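Local coordinates for protein histone-lysine N-methyltransferase, H3 lysine-9 specific SUVH4 (Arabidopsis thaliana, PDB 4QEO) that methylates histone H3 at its ninth residue, a lysine, to mark chromatin for transcriptional silencing, and binds methylated DNA, coupling the two kinds of methylation, at residues A[305-309]-A[332-338]; A[314-318]-A[345-349]; A[466-472]-A[483-489]. All blocks are in the same frame, centred on the assembly; numbering follows the deposited sequence.

Contact 1. Residues A[305-309]-A[332-338]; sequences ACAKL and FECGPHC. With ZN (zinc ion), chain F; ZN (zinc ion), chain G.
Cys306 on helix 305-309 and Cys334 and Cys338 on 332-338 turn their sulfurs onto one zinc ion. The Cys306 SG lies 2.1 Å from zinc F, the SG of Cys334 2.5 Å and that of Cys338 2.4 Å; Cys292 supplies the fourth sulfur. The CB of Cys306 already points toward 332-338, and with SG anti to the carbonyl carbon (chi1 -53°) the sulfur meets the zinc. Cys334 SG also binds zinc G, at 2.2 Å, where Cys298, Cys340 and Cys344 complete the shell, so this thiolate bridges two metals. Such sharing marks the triangular three-zinc cluster of the pre-SET domain, some of whose cysteines bind two zinc ions. The spacing from Cys334 to Cys338 is bridged by a type I turn from Gly335 to Cys338, and Gly335 N donates to Cys338 SG in a nearly straight bond (3.2 Å, 167°), which probably tempers the negative charge on that sulfur. One helical turn after Ala305, Leu309 lays its CB over a face of the Phe332 ring, 4.1 Å from the centroid and 27° off the normal, the two side chains crossing at about a right angle. The Leu309 O meets the same ring at CD2, 3.4 Å away. An alanine in place of Phe332 would probably open a gap beside Leu309 CB and CD1, which rest on the ring. Phe332 also touches Leu473 of strand 467-473.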
# COMPACT_ATOMS: atom_id res chain seq x y z
N ALA A 305 27.73 8.83 11.01
CA ALA A 305 27.51 10.23 10.65
C ALA A 305 26.29 10.44 9.75
O ALA A 305 25.67 11.51 9.74
CB ALA A 305 28.74 10.79 9.97
N CYS A 306 25.95 9.43 8.96
CA CYS A 306 24.84 9.59 8.02
C CYS A 306 23.52 9.64 8.82
O CYS A 306 22.63 10.47 8.56
CB CYS A 306 24.89 8.51 6.93
SG CYS A 306 26.52 8.39 6.02
N ALA A 307 23.44 8.81 9.85
CA ALA A 307 22.32 8.85 10.79
C ALA A 307 22.21 10.24 11.40
O ALA A 307 21.13 10.82 11.47
CB ALA A 307 22.49 7.81 11.87
N LYS A 308 23.36 10.77 11.85
CA LYS A 308 23.41 12.10 12.43
C LYS A 308 22.86 13.14 11.46
O LYS A 308 22.13 14.05 11.86
CB LYS A 308 24.85 12.46 12.83
CG LYS A 308 25.41 11.60 13.95
CD LYS A 308 26.79 12.10 14.37
CE LYS A 308 27.32 11.32 15.55
NZ LYS A 308 26.35 11.32 16.68
N LEU A 309 23.21 13.00 10.19
CA LEU A 309 22.65 13.85 9.15
C LEU A 309 21.13 13.75 9.13
O LEU A 309 20.44 14.73 8.86
CB LEU A 309 23.21 13.48 7.78
CG LEU A 309 24.57 14.04 7.35
CD1 LEU A 309 24.96 13.49 5.99
CD2 LEU A 309 24.56 15.57 7.33
N PHE A 332 19.02 11.29 3.99
CA PHE A 332 20.46 11.26 3.79
C PHE A 332 20.97 9.82 3.79
O PHE A 332 21.11 9.19 4.84
CB PHE A 332 21.18 12.04 4.89
CG PHE A 332 20.99 13.53 4.81
CD1 PHE A 332 21.80 14.30 3.99
CD2 PHE A 332 20.02 14.16 5.56
CE1 PHE A 332 21.64 15.68 3.93
CE2 PHE A 332 19.85 15.54 5.50
CZ PHE A 332 20.67 16.30 4.69
N GLU A 333 21.22 9.31 2.59
CA GLU A 333 21.70 7.95 2.44
C GLU A 333 23.21 7.89 2.46
O GLU A 333 23.91 8.87 2.16
CB GLU A 333 21.18 7.35 1.14
CG GLU A 333 19.75 6.83 1.22
CD GLU A 333 19.29 6.11 -0.04
OE1 GLU A 333 20.06 6.01 -1.01
OE2 GLU A 333 18.13 5.64 -0.06
N CYS A 334 23.71 6.71 2.81
CA CYS A 334 25.12 6.40 2.66
C CYS A 334 25.51 6.52 1.18
O CYS A 334 24.69 6.28 0.28
CB CYS A 334 25.43 5.01 3.22
SG CYS A 334 25.29 4.88 5.05
N GLY A 335 26.75 6.91 0.94
CA GLY A 335 27.21 7.21 -0.41
C GLY A 335 28.53 6.56 -0.77
O GLY A 335 28.98 5.64 -0.11
N PRO A 336 29.16 7.05 -1.85
CA PRO A 336 30.38 6.50 -2.45
C PRO A 336 31.58 6.41 -1.49
O PRO A 336 32.40 5.49 -1.63
CB PRO A 336 30.68 7.50 -3.58
CG PRO A 336 29.32 8.02 -3.97
CD PRO A 336 28.60 8.16 -2.65
N HIS A 337 31.68 7.33 -0.54
CA HIS A 337 32.78 7.31 0.42
C HIS A 337 32.47 6.65 1.76
O HIS A 337 33.35 6.58 2.62
CB HIS A 337 33.34 8.73 0.63
CG HIS A 337 34.06 9.27 -0.56
ND1 HIS A 337 33.56 10.30 -1.32
CD2 HIS A 337 35.22 8.89 -1.15
CE1 HIS A 337 34.39 10.55 -2.32
NE2 HIS A 337 35.41 9.70 -2.23
N CYS A 338 31.24 6.17 1.96
CA CYS A 338 30.92 5.48 3.21
C CYS A 338 31.61 4.12 3.27
O CYS A 338 31.79 3.46 2.25
CB CYS A 338 29.41 5.31 3.40
SG CYS A 338 28.54 6.88 3.59
ZN ZN F . 27.18 6.43 5.49
ZN ZN G . 25.81 2.76 5.48

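Contact 2. Residues A[314-318]-A[345-349]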
# COMPACT_ATOMS: atom_id res chain seq x y z
N PHE A 314 18.04 6.47 11.88
CA PHE A 314 17.92 5.92 10.54
C PHE A 314 16.49 6.07 10.00
O PHE A 314 15.53 5.72 10.68
CB PHE A 314 18.36 4.46 10.51
CG PHE A 314 19.81 4.28 10.81
CD1 PHE A 314 20.77 4.52 9.83
CD2 PHE A 314 20.23 3.91 12.08
CE1 PHE A 314 22.12 4.37 10.11
CE2 PHE A 314 21.58 3.75 12.35
CZ PHE A 314 22.53 3.99 11.37
N PRO A 315 16.38 6.62 8.79
CA PRO A 315 15.09 6.85 8.12
C PRO A 315 14.48 5.55 7.59
O PRO A 315 13.27 5.49 7.39
CB PRO A 315 15.44 7.82 6.99
CG PRO A 315 16.89 7.55 6.70
CD PRO A 315 17.51 7.21 8.04
N TYR A 316 15.31 4.53 7.38
CA TYR A 316 14.82 3.25 6.89
C TYR A 316 14.87 2.21 7.97
O TYR A 316 15.76 2.23 8.82
CB TYR A 316 15.66 2.74 5.72
CG TYR A 316 15.70 3.62 4.50
CD1 TYR A 316 14.61 3.70 3.63
CD2 TYR A 316 16.84 4.35 4.19
CE1 TYR A 316 14.65 4.49 2.50
CE2 TYR A 316 16.90 5.15 3.06
CZ TYR A 316 15.81 5.21 2.23
OH TYR A 316 15.88 6.01 1.11
N VAL A 317 13.91 1.29 7.92
CA VAL A 317 13.93 0.12 8.78
C VAL A 317 14.29 -1.09 7.93
O VAL A 317 13.99 -1.14 6.73
CB VAL A 317 12.57 -0.08 9.52
CG1 VAL A 317 11.48 -0.54 8.56
CG2 VAL A 317 12.72 -1.06 10.67
N ASP A 318 14.95 -2.06 8.55
CA ASP A 318 15.44 -3.24 7.84
C ASP A 318 14.35 -4.29 7.75
O ASP A 318 14.40 -5.30 8.46
CB ASP A 318 16.65 -3.82 8.56
CG ASP A 318 17.30 -4.95 7.78
OD1 ASP A 318 16.97 -5.11 6.59
OD2 ASP A 318 18.13 -5.69 8.36
N VAL A 345 21.32 -0.70 5.12
CA VAL A 345 19.90 -0.35 5.04
C VAL A 345 19.75 1.14 4.72
O VAL A 345 18.77 1.58 4.11
CB VAL A 345 19.14 -0.77 6.30
CG1 VAL A 345 17.64 -0.53 6.15
CG2 VAL A 345 19.38 -2.24 6.57
N ASN A 346 20.78 1.91 5.09
CA ASN A 346 20.78 3.32 4.74
C ASN A 346 21.21 3.58 3.29
O ASN A 346 21.48 4.71 2.91
CB ASN A 346 21.59 4.16 5.73
CG ASN A 346 21.13 5.60 5.77
OD1 ASN A 346 19.93 5.88 5.77
ND2 ASN A 346 22.07 6.54 5.77
N ARG A 347 21.24 2.52 2.49
CA ARG A 347 21.31 2.66 1.04
C ARG A 347 20.03 2.12 0.39
O ARG A 347 20.05 1.74 -0.78
CB ARG A 347 22.52 1.89 0.50
CG ARG A 347 23.88 2.34 1.05
CD ARG A 347 24.99 1.47 0.50
NE ARG A 347 26.34 1.87 0.91
CZ ARG A 347 27.09 2.76 0.27
NH1 ARG A 347 26.62 3.39 -0.80
NH2 ARG A 347 28.32 3.04 0.69
N THR A 348 18.92 2.08 1.13
CA THR A 348 17.67 1.49 0.60
C THR A 348 17.29 1.81 -0.86
O THR A 348 17.05 0.90 -1.64
CB THR A 348 16.49 1.72 1.55
OG1 THR A 348 16.70 0.97 2.74
CG2 THR A 348 15.15 1.28 0.90
N SER A 349 17.29 3.09 -1.25
CA SER A 349 16.84 3.44 -2.61
C SER A 349 17.86 3.15 -3.71
O SER A 349 17.57 3.32 -4.90
CB SER A 349 16.39 4.90 -2.70
OG SER A 349 17.50 5.77 -2.73
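Tyr316, Val345 and Asn346 bury most of the surface shared by 314-318 and 345-349, and no hydrogen bond runs between the two segments. The ring of Tyr316 lies flat against Thr348, whose CB sits 3.3 Å from the ring centroid and 8° off the normal, a close CH-pi contact over the middle of one face. Thr348 is held there from its own segment: OG1 donates to Val345 O at 2.6 Å, in the carbonyl plane. Val345 splits its two methyls: CG1 packs on Tyr316 CB (3.8 Å), while CG2, anti to the carbonyl carbon, meets Asp318 CG at 3.6 Å. Asn346 crosses Pro315 and Tyr316 at about right angles; its OD1 rests 3.6 Å from Pro315 CD and near the plane of the Tyr316 ring at its edge. These segments of the pre-SET domain thus tie the strand 316-317 to the chain that follows Cys344, the last cysteine of the three-zinc cluster. Tyr316 OH makes a weak hydrogen bond to Glu333 OE2. Chemically, Asn346 spends only its amide nitrogen, on Phe332 O, so its buried OD1, with no hydrogen-bond partner in the model, probably carries a desolvation cost.

Contact 3. Residues A[466-472]-A[483-489]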
# COMPACT_ATOMS: atom_id res chain seq x y z
N ASN A 466 -0.83 6.45 -5.06
CA ASN A 466 -0.33 5.44 -4.13
C ASN A 466 1.20 5.49 -3.99
O ASN A 466 1.80 4.69 -3.25
CB ASN A 466 -0.84 4.04 -4.51
CG ASN A 466 -0.52 3.67 -5.94
OD1 ASN A 466 0.34 4.28 -6.56
ND2 ASN A 466 -1.20 2.67 -6.47
N LEU A 467 1.83 6.43 -4.70
CA LEU A 467 3.25 6.73 -4.51
C LEU A 467 3.46 8.17 -4.06
O LEU A 467 2.60 9.03 -4.23
CB LEU A 467 4.06 6.50 -5.81
CG LEU A 467 3.92 5.14 -6.51
CD1 LEU A 467 4.78 5.11 -7.78
CD2 LEU A 467 4.30 4.03 -5.57
N PHE A 468 4.63 8.44 -3.49
CA PHE A 468 5.04 9.81 -3.21
C PHE A 468 6.51 10.01 -3.54
O PHE A 468 7.29 9.05 -3.62
CB PHE A 468 4.73 10.19 -1.77
CG PHE A 468 5.63 9.55 -0.74
CD1 PHE A 468 5.37 8.28 -0.27
CD2 PHE A 468 6.73 10.24 -0.24
CE1 PHE A 468 6.19 7.70 0.69
CE2 PHE A 468 7.55 9.67 0.71
CZ PHE A 468 7.28 8.39 1.18
N VAL A 469 6.86 11.28 -3.77
CA VAL A 469 8.20 11.71 -4.12
C VAL A 469 9.00 12.04 -2.88
O VAL A 469 8.58 12.83 -2.04
CB VAL A 469 8.15 12.98 -4.99
CG1 VAL A 469 9.52 13.64 -5.06
CG2 VAL A 469 7.63 12.65 -6.38
N GLN A 470 10.18 11.43 -2.77
CA GLN A 470 11.08 11.67 -1.66
C GLN A 470 12.45 12.12 -2.18
O GLN A 470 13.08 11.42 -3.00
CB GLN A 470 11.23 10.39 -0.83
CG GLN A 470 12.21 10.53 0.31
CD GLN A 470 11.76 11.55 1.32
OE1 GLN A 470 10.73 11.39 1.97
NE2 GLN A 470 12.53 12.62 1.46
N CYS A 471 12.89 13.29 -1.73
CA CYS A 471 14.23 13.78 -2.07
C CYS A 471 15.27 13.04 -1.26
O CYS A 471 15.14 12.90 -0.04
CB CYS A 471 14.35 15.29 -1.86
SG CYS A 471 13.51 16.29 -3.12
N VAL A 472 16.31 12.55 -1.94
CA VAL A 472 17.37 11.80 -1.29
C VAL A 472 18.74 12.38 -1.69
O VAL A 472 18.99 12.60 -2.87
CB VAL A 472 17.34 10.31 -1.71
CG1 VAL A 472 18.48 9.54 -1.05
CG2 VAL A 472 15.99 9.69 -1.38
N ARG A 483 18.63 13.51 -5.47
CA ARG A 483 18.01 12.37 -6.14
C ARG A 483 16.51 12.39 -5.87
O ARG A 483 16.07 12.70 -4.76
CB ARG A 483 18.67 11.07 -5.67
CG ARG A 483 20.12 10.94 -6.15
CD ARG A 483 20.83 9.74 -5.56
NE ARG A 483 20.04 8.54 -5.72
CZ ARG A 483 19.76 7.68 -4.74
NH1 ARG A 483 20.23 7.86 -3.50
NH2 ARG A 483 19.02 6.62 -5.00
N VAL A 484 15.72 12.09 -6.89
CA VAL A 484 14.28 12.08 -6.77
C VAL A 484 13.79 10.65 -6.79
O VAL A 484 13.93 9.97 -7.81
CB VAL A 484 13.63 12.84 -7.94
CG1 VAL A 484 12.11 12.74 -7.89
CG2 VAL A 484 14.09 14.29 -7.94
N VAL A 485 13.25 10.18 -5.67
CA VAL A 485 12.90 8.76 -5.55
C VAL A 485 11.41 8.53 -5.22
O VAL A 485 10.85 9.12 -4.30
CB VAL A 485 13.78 8.05 -4.49
CG1 VAL A 485 13.45 6.57 -4.41
CG2 VAL A 485 15.27 8.23 -4.82
N LEU A 486 10.77 7.66 -5.99
CA LEU A 486 9.38 7.29 -5.78
C LEU A 486 9.29 6.11 -4.83
O LEU A 486 9.88 5.03 -5.08
CB LEU A 486 8.72 6.95 -7.12
CG LEU A 486 8.61 8.15 -8.07
CD1 LEU A 486 8.17 7.71 -9.47
CD2 LEU A 486 7.63 9.17 -7.52
N PHE A 487 8.57 6.36 -3.74
CA PHE A 487 8.27 5.39 -2.69
C PHE A 487 6.78 5.06 -2.65
O PHE A 487 5.94 5.92 -2.94
CB PHE A 487 8.68 5.96 -1.34
CG PHE A 487 10.16 5.88 -1.06
CD1 PHE A 487 11.01 6.91 -1.46
CD2 PHE A 487 10.70 4.79 -0.41
CE1 PHE A 487 12.37 6.85 -1.20
CE2 PHE A 487 12.06 4.72 -0.14
CZ PHE A 487 12.90 5.75 -0.55
N ALA A 488 6.44 3.83 -2.28
CA ALA A 488 5.04 3.48 -2.08
C ALA A 488 4.51 4.20 -0.85
O ALA A 488 5.08 4.08 0.24
CB ALA A 488 4.89 1.95 -1.93
N ALA A 489 3.41 4.94 -1.02
CA ALA A 489 2.74 5.60 0.10
C ALA A 489 1.79 4.64 0.81
O ALA A 489 1.41 4.84 1.97
CB ALA A 489 1.96 6.81 -0.41
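An antiparallel beta hairpin of the SET domain is formed here by strands 467-472 and 483-488, whose short axes run 144° apart, a twisted pair. Phe468 with Phe487, Gln470 with Val485 and Val472 with Arg483 are hydrogen-bonded pairs, each joined by two backbone bonds, for example Phe487 N to Phe468 O at 3.0 Å. Beyond Phe468 and Phe487 and the non-hydrogen-bonded pair Leu467 and Ala488, Ala489 N donates to Asn466 O at 2.8 Å, from above the carbonyl plane. The hairpin is the centre of a four-stranded sheet, flanked by 331-332 and 380-383. On the face with Val469 and Leu486, Val469 CG2 meets Leu486 CD2 at 3.7 Å, and Tyr500 packs against both residues. On the other face CG of Phe468 lies between the backbone N and the carbonyl carbon (chi1 73°), which carries the ring across the strand gap; Phe487 CB lies over a face of the Phe468 ring, 4.0 Å from that ring's centroid, in a CH-pi contact. A basic side chain of the bound peptide makes a cation-pi contact with this same Phe468. Phe487 in turn presses its CD1 against Gln470 CB at 3.5 Å. Gln470 carries its amide away from the partner strand, NE2 bonding to Cys471 O at 3.0 Å and also to Arg328 O. At the far end, Arg483, bent at its third torsion, reaches Glu383 through NE in a salt bridge, and its NH1 comes within 3.4 Å of Val472 CG1.

How the contacts relate
From the N terminus, contact 1 opens at 305-309 and contact 2 at 314-318; contact 1 closes at 332-338 before contact 2 closes at 345-349, so the two loops cross within the pre-SET domain, which folds back on itself round the zinc cluster. Contact 3 comes later, in series with both, and closes a short hairpin loop in the SET domain. Glu333 joins all three: its OE1 forms a salt bridge with Arg483 of contact 3, and its OE2 lies 2.8 Å from Ser349 OG of contact 2. Ser349 OG also meets Arg483 NH2 at 2.9 Å, so a polar network links the pre-SET segments beside the zinc cluster to the SET hairpin.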